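Local structure of aminofutalosine deaminase (Helicobacter pylori, 7LKK) at residues K285-K288 with S289-N293; K309-L313 with E314-E318; N120-M123 with A124-S128; N144-E148 with S149-A153; Y164-E167 with K168-A171. The protein is an iron-containing hydrolase of the amidohydrolase family that deaminates aminofutalosine in the menaquinone pathway and probably also converts adenosine to inosine. One frame throughout, in Å; residues are numbered along the deposited sequence. Where two conformers were deposited one is given.

Interaction 1 of 5, residues K285-K288 with S289-N293; sequences KRIK and SQVKN
R286 and Q290 run side by side, one turn apart, on the last turns of helix 281-291. The arginine NE stands 3.9 Å from Q290 CG, so the touching surface is the glutamine's methylene chain rather than its amide; the two flat ends are rotated 47° against each other, which rules out a stacked pair. With CG of R286 trans to its own N (chi1 -173°), the chain leans toward the C-terminal end of the helix and brings CD and NE past that methylene. One position further on, I287 CG2 meets V291 CG2 at 4.3 Å, a loose apolar contact on the buried side. Both pairs ride on the same scaffold: Q290 N donates to R286 O at 2.9 Å, and V291 N to I287 O at 3.0 Å. The ladder fades at the next rung, where K292 N to K288 O is 3.4 Å and weak, in keeping with K292 being the first residue to leave helical angles (phi 72°). Its ammonium then curls back: NZ donates to S289 O at 3.0 Å, in the carbonyl plane, a placement that probably suits the negative end of the helix. The tip is also salt-bridged to D268, as the R286 tip is to D264. Within the unit of strand 269-275, helix 281-291 and strand 294-298, I287 and V291 pack on F273 of the first strand, while R286 leans on helix 259-264.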
# COMPACT_ATOMS: atom_id res chain seq x y z
N LYS A 285 -28.95 -1.73 -2.88
CA LYS A 285 -30.00 -2.10 -3.82
C LYS A 285 -30.97 -0.95 -4.04
O LYS A 285 -31.46 -0.75 -5.16
CB LYS A 285 -30.74 -3.34 -3.32
CG LYS A 285 -29.95 -4.63 -3.46
CD LYS A 285 -30.78 -5.83 -3.01
CE LYS A 285 -31.44 -6.50 -4.20
NZ LYS A 285 -30.56 -6.47 -5.40
N ARG A 286 -31.26 -0.19 -2.98
CA ARG A 286 -32.11 0.99 -3.12
C ARG A 286 -31.45 2.02 -4.03
O ARG A 286 -32.12 2.64 -4.86
CB ARG A 286 -32.40 1.60 -1.75
CG ARG A 286 -33.41 2.73 -1.76
CD ARG A 286 -34.83 2.20 -1.75
NE ARG A 286 -35.80 3.24 -1.42
CZ ARG A 286 -37.06 3.00 -1.06
NH1 ARG A 286 -37.49 1.75 -0.96
NH2 ARG A 286 -37.88 4.01 -0.78
N ILE A 287 -30.15 2.23 -3.87
CA ILE A 287 -29.42 3.14 -4.74
C ILE A 287 -29.55 2.70 -6.20
O ILE A 287 -29.85 3.51 -7.09
CB ILE A 287 -27.94 3.22 -4.32
CG1 ILE A 287 -27.78 3.99 -3.01
CG2 ILE A 287 -27.10 3.87 -5.40
CD1 ILE A 287 -26.39 3.91 -2.42
N LYS A 288 -29.34 1.41 -6.45
CA LYS A 288 -29.40 0.88 -7.81
C LYS A 288 -30.78 1.06 -8.42
O LYS A 288 -30.91 1.52 -9.56
CB LYS A 288 -28.99 -0.59 -7.81
CG LYS A 288 -29.44 -1.37 -9.03
CD LYS A 288 -28.30 -1.57 -10.01
CE LYS A 288 -28.63 -2.67 -11.01
NZ LYS A 288 -27.46 -3.05 -11.85
N SER A 289 -31.83 0.70 -7.68
CA SER A 289 -33.17 0.71 -8.24
C SER A 289 -33.75 2.12 -8.34
O SER A 289 -34.51 2.41 -9.27
CB SER A 289 -34.10 -0.17 -7.41
OG SER A 289 -34.24 0.33 -6.09
N GLN A 290 -33.40 3.01 -7.41
CA GLN A 290 -33.98 4.36 -7.40
C GLN A 290 -33.22 5.32 -8.32
O GLN A 290 -33.84 6.07 -9.08
CB GLN A 290 -34.01 4.90 -5.97
CG GLN A 290 -35.06 4.27 -5.08
CD GLN A 290 -36.48 4.59 -5.53
OE1 GLN A 290 -37.03 5.63 -5.18
NE2 GLN A 290 -37.08 3.69 -6.31
N VAL A 291 -31.89 5.31 -8.26
CA VAL A 291 -31.11 6.29 -9.02
C VAL A 291 -31.05 5.91 -10.50
O VAL A 291 -30.91 6.80 -11.36
CB VAL A 291 -29.71 6.43 -8.40
CG1 VAL A 291 -28.85 7.41 -9.19
CG2 VAL A 291 -29.83 6.88 -6.95
N LYS A 292 -31.14 4.62 -10.82
CA LYS A 292 -31.11 4.09 -12.19
C LYS A 292 -29.72 4.17 -12.80
O LYS A 292 -29.23 3.20 -13.38
CB LYS A 292 -32.11 4.80 -13.10
CG LYS A 292 -33.56 4.74 -12.67
CD LYS A 292 -34.04 3.33 -12.38
CE LYS A 292 -35.54 3.31 -12.15
NZ LYS A 292 -35.95 4.27 -11.08
N ASN A 293 -29.07 5.33 -12.69
CA ASN A 293 -27.72 5.50 -13.22
C ASN A 293 -26.75 5.91 -12.12
O ASN A 293 -26.10 6.96 -12.21
CB ASN A 293 -27.71 6.53 -14.36
CG ASN A 293 -28.22 5.95 -15.66
OD1 ASN A 293 -27.60 5.07 -16.25
ND2 ASN A 293 -29.37 6.43 -16.12

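Interaction 2 of 5, residues K309-L313 with E314-E318; sequences KALDL and ERVRE
D312 caps the start of helix 313-318, and its side chain can be traced outward onto R315. CB lies 3.8 Å from R315 CB. A chi1 of -165° swings CG away from the backbone N and turns the carboxylate over the first turn, where OD1 accepts a hydrogen bond from R315 N at 2.9 Å, with an N-H...O angle of 160°. The N-H comes from above the carboxylate plane, 41° out of it, so the bond is straight at the donor but not aimed at the oxygen in-plane. OD1 also lies 3.4 Å from E314 OE1, a close pair of acceptors that probably makes one of the two acids easier to protonate, although the helix start should offset this. OD2 is 5.1 Å from R315 NE: opposite charges near each other without touching. The backbone of D312 starts the helix as well, since its O accepts from V316 N at 3.0 Å. The residues flanking this N-cap complete a hydrophobic staple: L311, just before the cap, and V316, four after it, meet with L311 CG 3.8 Å from V316 CG2, their side chains crossing at about a right angle. Both staple residues rest on V323 of strand 323-325, L311 also on T298 and V316 on L296 of strand 294-298; R315 lies against L284 of helix 281-291, and R317 forms a salt bridge with E355 of helix 353-364.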
# COMPACT_ATOMS: atom_id res chain seq x y z
N LYS A 309 -12.69 1.19 7.76
CA LYS A 309 -13.41 0.06 7.18
C LYS A 309 -13.38 0.15 5.67
O LYS A 309 -13.63 1.22 5.10
CB LYS A 309 -14.86 0.01 7.68
CG LYS A 309 -15.74 -0.95 6.89
CD LYS A 309 -17.21 -0.78 7.24
CE LYS A 309 -18.02 -2.01 6.86
NZ LYS A 309 -17.22 -3.02 6.10
N ALA A 310 -13.06 -0.96 5.01
CA ALA A 310 -13.02 -1.02 3.56
C ALA A 310 -14.40 -1.33 2.99
O ALA A 310 -15.24 -1.96 3.65
CB ALA A 310 -12.01 -2.07 3.09
N LEU A 311 -14.63 -0.88 1.76
CA LEU A 311 -15.86 -1.23 1.05
C LEU A 311 -15.92 -2.73 0.80
O LEU A 311 -14.96 -3.33 0.31
CB LEU A 311 -15.93 -0.46 -0.27
CG LEU A 311 -17.16 -0.69 -1.16
CD1 LEU A 311 -18.43 -0.32 -0.42
CD2 LEU A 311 -17.05 0.10 -2.45
N ASP A 312 -17.05 -3.33 1.15
CA ASP A 312 -17.26 -4.76 0.93
C ASP A 312 -17.58 -4.99 -0.54
O ASP A 312 -18.70 -4.73 -0.99
CB ASP A 312 -18.38 -5.29 1.84
CG ASP A 312 -18.40 -6.80 1.92
OD1 ASP A 312 -18.46 -7.46 0.86
OD2 ASP A 312 -18.36 -7.33 3.05
N LEU A 313 -16.59 -5.47 -1.30
CA LEU A 313 -16.78 -5.65 -2.73
C LEU A 313 -17.79 -6.76 -3.04
O LEU A 313 -18.50 -6.68 -4.04
CB LEU A 313 -15.45 -5.96 -3.41
CG LEU A 313 -14.45 -4.80 -3.44
CD1 LEU A 313 -13.17 -5.23 -4.13
CD2 LEU A 313 -15.05 -3.58 -4.13
N GLU A 314 -17.85 -7.79 -2.19
CA GLU A 314 -18.86 -8.83 -2.37
C GLU A 314 -20.26 -8.24 -2.23
O GLU A 314 -21.15 -8.56 -3.02
CB GLU A 314 -18.64 -9.96 -1.37
CG GLU A 314 -17.47 -10.87 -1.69
CD GLU A 314 -16.13 -10.24 -1.36
OE1 GLU A 314 -16.06 -9.41 -0.43
OE2 GLU A 314 -15.13 -10.58 -2.04
N ARG A 315 -20.46 -7.39 -1.23
CA ARG A 315 -21.74 -6.71 -1.07
C ARG A 315 -22.08 -5.87 -2.28
O ARG A 315 -23.23 -5.85 -2.74
CB ARG A 315 -21.72 -5.85 0.20
CG ARG A 315 -23.09 -5.37 0.65
CD ARG A 315 -22.94 -4.42 1.81
NE ARG A 315 -22.96 -5.12 3.09
CZ ARG A 315 -22.68 -4.55 4.26
NH1 ARG A 315 -22.36 -3.26 4.30
NH2 ARG A 315 -22.73 -5.26 5.37
N VAL A 316 -21.09 -5.15 -2.82
CA VAL A 316 -21.31 -4.34 -4.02
C VAL A 316 -21.76 -5.23 -5.18
O VAL A 316 -22.67 -4.88 -5.93
CB VAL A 316 -20.04 -3.55 -4.36
CG1 VAL A 316 -20.15 -2.94 -5.75
CG2 VAL A 316 -19.79 -2.46 -3.31
N ARG A 317 -21.12 -6.39 -5.33
CA ARG A 317 -21.50 -7.32 -6.37
C ARG A 317 -22.90 -7.87 -6.14
O ARG A 317 -23.70 -7.99 -7.07
CB ARG A 317 -20.48 -8.46 -6.45
CG ARG A 317 -20.69 -9.44 -7.58
CD ARG A 317 -19.45 -10.30 -7.77
NE ARG A 317 -19.16 -11.13 -6.61
CZ ARG A 317 -17.98 -11.67 -6.34
NH1 ARG A 317 -16.95 -11.46 -7.16
NH2 ARG A 317 -17.82 -12.42 -5.26
N GLU A 318 -23.23 -8.20 -4.88
CA GLU A 318 -24.55 -8.73 -4.56
C GLU A 318 -25.65 -7.72 -4.88
O GLU A 318 -26.77 -8.11 -5.23
CB GLU A 318 -24.61 -9.14 -3.09
CG GLU A 318 -23.71 -10.32 -2.76
CD GLU A 318 -23.35 -10.40 -1.29
OE1 GLU A 318 -23.93 -9.64 -0.49
OE2 GLU A 318 -22.48 -11.23 -0.94

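Interaction 3 of 5, residues N120-M123 with A124-S128; sequences NAIM and AQLKS
I122 and L126 lie side by side on one face of helix 115-127, one of the helices of the TIM-barrel fold of the amidohydrolase family, between strands 69-80 and 130-137. Their side chains point the same way, and I122 CG2 comes within 4.0 Å of L126 CD1, an i to i+4 ridge of branched carbons. This is the closely packed side: both residues are buried, and L126 reaches L415 and L417 of strand 414-417. The adjoining buried face belongs to A121 and Q125. Here Q125 CG stands 3.2 Å from A121 O, near enough that the methylene shields the carbonyl, which is already engaged by Q125 N at 3.1 Å. The glutamine folds back at its second torsion (chi2 -66°), and its amide is held outside the helix, where OE1 is hydrogen-bonded to N77. A121 and Q125 both touch L336, and the A121 side chain is about 9 Å from that of the iron ligand H81, so this face looks inward without reaching the metal.

The outer side is looser. N120 and M123 are exposed, and the methionine's first torsion, -108°, sits off a staggered position, consistent with a side chain held by few neighbours. Across it the backbone stays regular: A124 N to N120 O is 3.0 Å, and K127 N to M123 O is 3.0 Å with an N-H...O angle of 170°. The helix then ends at S128, whose N makes weak bonds to both A124 O and Q125 O. K127 doubles back over its own turn, leaving NZ 3.6 Å from M123 O.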
# COMPACT_ATOMS: atom_id res chain seq x y z
N ASN A 120 1.40 20.75 -8.40
CA ASN A 120 2.05 19.47 -8.10
C ASN A 120 1.05 18.32 -8.14
O ASN A 120 1.37 17.23 -8.63
CB ASN A 120 2.72 19.54 -6.73
CG ASN A 120 3.97 20.40 -6.74
OD1 ASN A 120 4.56 20.65 -7.79
ND2 ASN A 120 4.37 20.85 -5.56
N ALA A 121 -0.17 18.55 -7.64
CA ALA A 121 -1.20 17.52 -7.68
C ALA A 121 -1.59 17.19 -9.11
O ALA A 121 -1.78 16.02 -9.47
CB ALA A 121 -2.43 17.98 -6.90
N ILE A 122 -1.71 18.22 -9.95
CA ILE A 122 -2.04 18.00 -11.35
C ILE A 122 -0.96 17.17 -11.99
O ILE A 122 -1.21 16.29 -12.83
CB ILE A 122 -2.20 19.34 -12.08
CG1 ILE A 122 -3.54 19.98 -11.75
CG2 ILE A 122 -2.02 19.18 -13.60
CD1 ILE A 122 -3.62 21.42 -12.14
N MET A 123 0.29 17.49 -11.65
CA MET A 123 1.31 16.85 -12.44
C MET A 123 1.45 15.39 -12.01
O MET A 123 1.83 14.54 -12.82
CB MET A 123 2.65 17.58 -12.35
CG MET A 123 3.02 18.33 -13.66
SD MET A 123 4.81 18.74 -13.58
CE MET A 123 5.13 19.90 -12.26
N ALA A 124 1.21 15.12 -10.72
CA ALA A 124 1.15 13.76 -10.18
C ALA A 124 0.08 12.91 -10.88
O ALA A 124 0.27 11.71 -11.09
CB ALA A 124 0.84 13.79 -8.68
N GLN A 125 -1.06 13.52 -11.22
CA GLN A 125 -2.08 12.82 -12.02
C GLN A 125 -1.52 12.42 -13.38
O GLN A 125 -1.53 11.24 -13.76
CB GLN A 125 -3.31 13.71 -12.19
CG GLN A 125 -3.96 14.13 -10.88
CD GLN A 125 -4.57 12.96 -10.15
OE1 GLN A 125 -5.68 12.52 -10.46
NE2 GLN A 125 -3.85 12.44 -9.16
N LEU A 126 -1.01 13.40 -14.13
CA LEU A 126 -0.56 13.15 -15.49
C LEU A 126 0.56 12.11 -15.54
O LEU A 126 0.53 11.20 -16.37
CB LEU A 126 -0.10 14.47 -16.13
CG LEU A 126 -1.20 15.49 -16.41
CD1 LEU A 126 -0.60 16.88 -16.56
CD2 LEU A 126 -1.99 15.10 -17.64
N LYS A 127 1.55 12.23 -14.65
CA LYS A 127 2.63 11.26 -14.65
C LYS A 127 2.17 9.88 -14.19
O LYS A 127 2.82 8.89 -14.52
CB LYS A 127 3.78 11.74 -13.77
CG LYS A 127 4.67 12.79 -14.42
CD LYS A 127 5.59 13.48 -13.40
CE LYS A 127 5.65 12.73 -12.08
NZ LYS A 127 4.70 13.29 -11.07
N SER A 128 1.07 9.81 -13.46
CA SER A 128 0.47 8.54 -13.06
C SER A 128 -0.37 7.91 -14.16
O SER A 128 -0.92 6.82 -13.95
CB SER A 128 -0.38 8.73 -11.80
OG SER A 128 -0.93 7.50 -11.36

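Interaction 4 of 5, residues N144-E148 with S149-A153; sequences NLLKE and SPLNA
The peptide carbonyl of L146 is the flat group around which S149 is arranged, in an ST turn that closes a helix-to-strand connection; its oxygen is approached from two directions. S149 OG comes in near the plane, tilted 20° from it, and donates at 2.6 Å. S149 N instead stands above the plane, 69° out of it, and donates at 3.0 Å. One oxygen thus takes two donors from the same residue, a short hydroxyl bond and a backbone bond whose N-H does not lie on a lone pair. S149 has two conformers; in this one OG makes its bonds as described, and its part in the other is doubtful.

The ST turn belongs to the same conformer: S149 OG also accepts from L151 N at 3.3 Å. Its first torsion (chi1 81°) puts OG between the residue's own N and carbonyl carbon, facing the helix end and the oncoming strand at once. In the barrel this is the corner of the beta-alpha-beta unit formed by strand 130-137, helix 143-147 and strand 152-159. E148 is where the helical backbone stops, and the chain then swings round so that the L146 side chain lies against the start of the strand.

That packing uses both branches of the leucine. CD2 faces L151 CD1 at 4.3 Å. L146 also touches F82, A153 touches L187 of strand 187-193, and L145 lies on helix 115-127. On the strand side the apolar contact finishes at the methyl of A153, its CB 4.2 Å from L146 CD1.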
# COMPACT_ATOMS: atom_id res chain seq x y z
N ASN A 144 -8.81 27.29 -12.49
CA ASN A 144 -7.93 27.98 -13.44
C ASN A 144 -6.77 27.09 -13.86
O ASN A 144 -6.47 26.95 -15.05
CB ASN A 144 -7.41 29.28 -12.83
CG ASN A 144 -8.44 30.39 -12.87
OD1 ASN A 144 -9.44 30.29 -13.59
ND2 ASN A 144 -8.21 31.45 -12.11
N LEU A 145 -6.09 26.47 -12.89
CA LEU A 145 -4.96 25.60 -13.21
C LEU A 145 -5.42 24.38 -14.00
O LEU A 145 -4.74 23.93 -14.93
CB LEU A 145 -4.25 25.18 -11.93
CG LEU A 145 -3.48 26.30 -11.23
CD1 LEU A 145 -2.92 25.83 -9.90
CD2 LEU A 145 -2.37 26.82 -12.13
N LEU A 146 -6.59 23.83 -13.65
CA LEU A 146 -7.14 22.70 -14.40
C LEU A 146 -7.37 23.06 -15.87
O LEU A 146 -7.05 22.27 -16.76
CB LEU A 146 -8.45 22.24 -13.76
CG LEU A 146 -8.36 21.32 -12.54
CD1 LEU A 146 -9.75 20.96 -12.04
CD2 LEU A 146 -7.56 20.07 -12.87
N LYS A 147 -7.94 24.24 -16.13
CA LYS A 147 -8.25 24.62 -17.51
C LYS A 147 -7.01 24.69 -18.39
O LYS A 147 -7.04 24.22 -19.53
CB LYS A 147 -9.00 25.95 -17.52
CG LYS A 147 -10.46 25.84 -17.09
CD LYS A 147 -11.29 27.00 -17.64
CE LYS A 147 -11.22 27.05 -19.16
NZ LYS A 147 -12.28 27.92 -19.73
N GLU A 148 -5.92 25.28 -17.90
CA GLU A 148 -4.71 25.32 -18.71
C GLU A 148 -3.85 24.07 -18.57
O GLU A 148 -2.72 24.05 -19.07
CB GLU A 148 -3.88 26.59 -18.44
CG GLU A 148 -3.93 27.18 -17.06
CD GLU A 148 -3.04 28.41 -16.97
OE1 GLU A 148 -1.80 28.25 -17.00
OE2 GLU A 148 -3.58 29.53 -16.90
N SER A 149 -4.34 23.05 -17.88
CA SER A 149 -3.71 21.75 -17.94
C SER A 149 -4.32 20.94 -19.08
O SER A 149 -5.42 21.24 -19.55
CB SER A 149 -3.91 21.01 -16.61
OG SER A 149 -5.19 20.41 -16.55
N PRO A 150 -3.61 19.92 -19.58
CA PRO A 150 -4.19 19.07 -20.62
C PRO A 150 -5.22 18.07 -20.11
O PRO A 150 -5.78 17.32 -20.91
CB PRO A 150 -2.97 18.34 -21.19
CG PRO A 150 -1.98 18.33 -20.09
CD PRO A 150 -2.20 19.61 -19.32
N LEU A 151 -5.50 18.07 -18.80
CA LEU A 151 -6.45 17.12 -18.23
C LEU A 151 -7.87 17.40 -18.69
O LEU A 151 -8.29 18.55 -18.82
CB LEU A 151 -6.39 17.17 -16.70
CG LEU A 151 -5.24 16.45 -15.99
CD1 LEU A 151 -5.18 16.87 -14.53
CD2 LEU A 151 -5.40 14.95 -16.12
N ASN A 152 -8.63 16.33 -18.94
CA ASN A 152 -10.08 16.44 -19.00
C ASN A 152 -10.62 16.60 -17.59
O ASN A 152 -10.28 15.82 -16.69
CB ASN A 152 -10.69 15.20 -19.66
CG ASN A 152 -10.14 14.95 -21.05
OD1 ASN A 152 -10.22 15.80 -21.93
ND2 ASN A 152 -9.59 13.75 -21.26
N ALA A 153 -11.45 17.61 -17.38
CA ALA A 153 -11.91 17.95 -16.04
C ALA A 153 -13.43 18.00 -15.99
O ALA A 153 -14.06 18.69 -16.79
CB ALA A 153 -11.32 19.29 -15.58

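Interaction 5 of 5, residues Y164-E167 with K168-A171; sequences YSLE and KLKA
This is a helix N-terminal cap at the surface, where S165 meets K168 and Y164 meets L169 at the beginning of helix 166-180. S165 OG accepts from K168 N at 3.0 Å, with an N-H...O angle of 159°. With chi1 at 157° the serine hydroxyl points away from the amide side, and that swing carries it over the first turn. The same oxygen lies 3.3 Å from K168 CG, so the lysine's CG methylene lies against the cap while its ammonium leads off toward solvent. From the backbone, S165 O accepts from L169 N at 3.0 Å.

The residues around this N-cap form a hydrophobic staple in the beta-alpha-beta unit of strand 152-159, helix 166-180 and strand 187-193. Y164, directly before the cap, crosses L169, four after it, at about a right angle. L169 CD1 approaches the Y164 ring obliquely, 3.8 Å from CE2 and 3.7 Å from OH. L166 adds CD1 at 4.3 Å from the same methyl. Y164 and L169 both press on M203 of helix 201-213, and L169 also touches S206 there.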
# COMPACT_ATOMS: atom_id res chain seq x y z
N TYR A 164 -31.16 25.91 6.18
CA TYR A 164 -31.70 26.46 4.94
C TYR A 164 -31.53 27.97 4.89
O TYR A 164 -31.83 28.68 5.85
CB TYR A 164 -33.17 26.09 4.79
CG TYR A 164 -33.77 26.55 3.48
CD1 TYR A 164 -34.36 27.80 3.36
CD2 TYR A 164 -33.74 25.73 2.36
CE1 TYR A 164 -34.90 28.22 2.16
CE2 TYR A 164 -34.28 26.14 1.16
CZ TYR A 164 -34.86 27.39 1.06
OH TYR A 164 -35.40 27.80 -0.13
N SER A 165 -31.04 28.46 3.75
CA SER A 165 -30.89 29.90 3.52
C SER A 165 -31.06 30.16 2.03
O SER A 165 -30.26 29.67 1.22
CB SER A 165 -29.53 30.40 4.01
OG SER A 165 -29.16 31.60 3.35
N LEU A 166 -32.10 30.92 1.67
CA LEU A 166 -32.29 31.26 0.26
C LEU A 166 -31.15 32.11 -0.27
O LEU A 166 -30.80 32.01 -1.46
CB LEU A 166 -33.63 32.00 0.08
CG LEU A 166 -34.07 32.28 -1.36
CD1 LEU A 166 -34.07 31.01 -2.20
CD2 LEU A 166 -35.44 32.94 -1.38
N GLU A 167 -30.55 32.95 0.58
CA GLU A 167 -29.38 33.72 0.15
C GLU A 167 -28.21 32.80 -0.18
O GLU A 167 -27.51 33.02 -1.17
CB GLU A 167 -28.99 34.72 1.23
CG GLU A 167 -29.87 35.97 1.27
CD GLU A 167 -29.18 37.15 1.93
OE1 GLU A 167 -28.38 36.93 2.86
OE2 GLU A 167 -29.44 38.30 1.51
N LYS A 168 -27.99 31.77 0.63
CA LYS A 168 -26.90 30.84 0.37
C LYS A 168 -27.16 30.05 -0.91
O LYS A 168 -26.22 29.73 -1.65
CB LYS A 168 -26.71 29.90 1.56
CG LYS A 168 -26.06 30.55 2.78
CD LYS A 168 -24.81 31.33 2.41
CE LYS A 168 -24.97 32.81 2.71
NZ LYS A 168 -23.65 33.50 2.85
N LEU A 169 -28.42 29.71 -1.18
CA LEU A 169 -28.78 29.06 -2.43
C LEU A 169 -28.46 29.95 -3.62
O LEU A 169 -27.88 29.50 -4.62
CB LEU A 169 -30.26 28.68 -2.43
CG LEU A 169 -30.66 27.38 -1.76
CD1 LEU A 169 -32.17 27.19 -1.83
CD2 LEU A 169 -29.94 26.20 -2.39
N LYS A 170 -28.85 31.22 -3.54
CA LYS A 170 -28.64 32.13 -4.67
C LYS A 170 -27.16 32.39 -4.91
O LYS A 170 -26.72 32.46 -6.06
CB LYS A 170 -29.39 33.44 -4.43
CG LYS A 170 -30.90 33.31 -4.47
CD LYS A 170 -31.39 32.89 -5.86
CE LYS A 170 -31.00 33.92 -6.91
NZ LYS A 170 -31.86 33.83 -8.12
N ALA A 171 -26.38 32.53 -3.83
CA ALA A 171 -24.94 32.67 -3.99
C ALA A 171 -24.33 31.39 -4.57
O ALA A 171 -23.39 31.46 -5.37
CB ALA A 171 -24.28 33.03 -2.65

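Along the chain the order is interaction 3, 4, 5, 1 and 2, all within the amidohydrolase TIM-barrel range. Interactions 3 and 4, 11 Å apart between centres, share one apolar patch: L126 CD2 meets L151 CD2 at 3.7 Å, and I122 CD1 meets L145 CB at 3.8 Å, joining helix 115-127 to the next helix-strand corner. Interactions 1 and 2 lie across the chain's centre from them, with their centres about 16 Å apart, and touch lightly where K285 NZ is 4.1 Å from E318 O. Interaction 5 stands apart, its centre about 29 Å from those of interactions 1 and 4. Together they mark helix starts and ends around the barrel whose strands and strand ends carry the iron ligands.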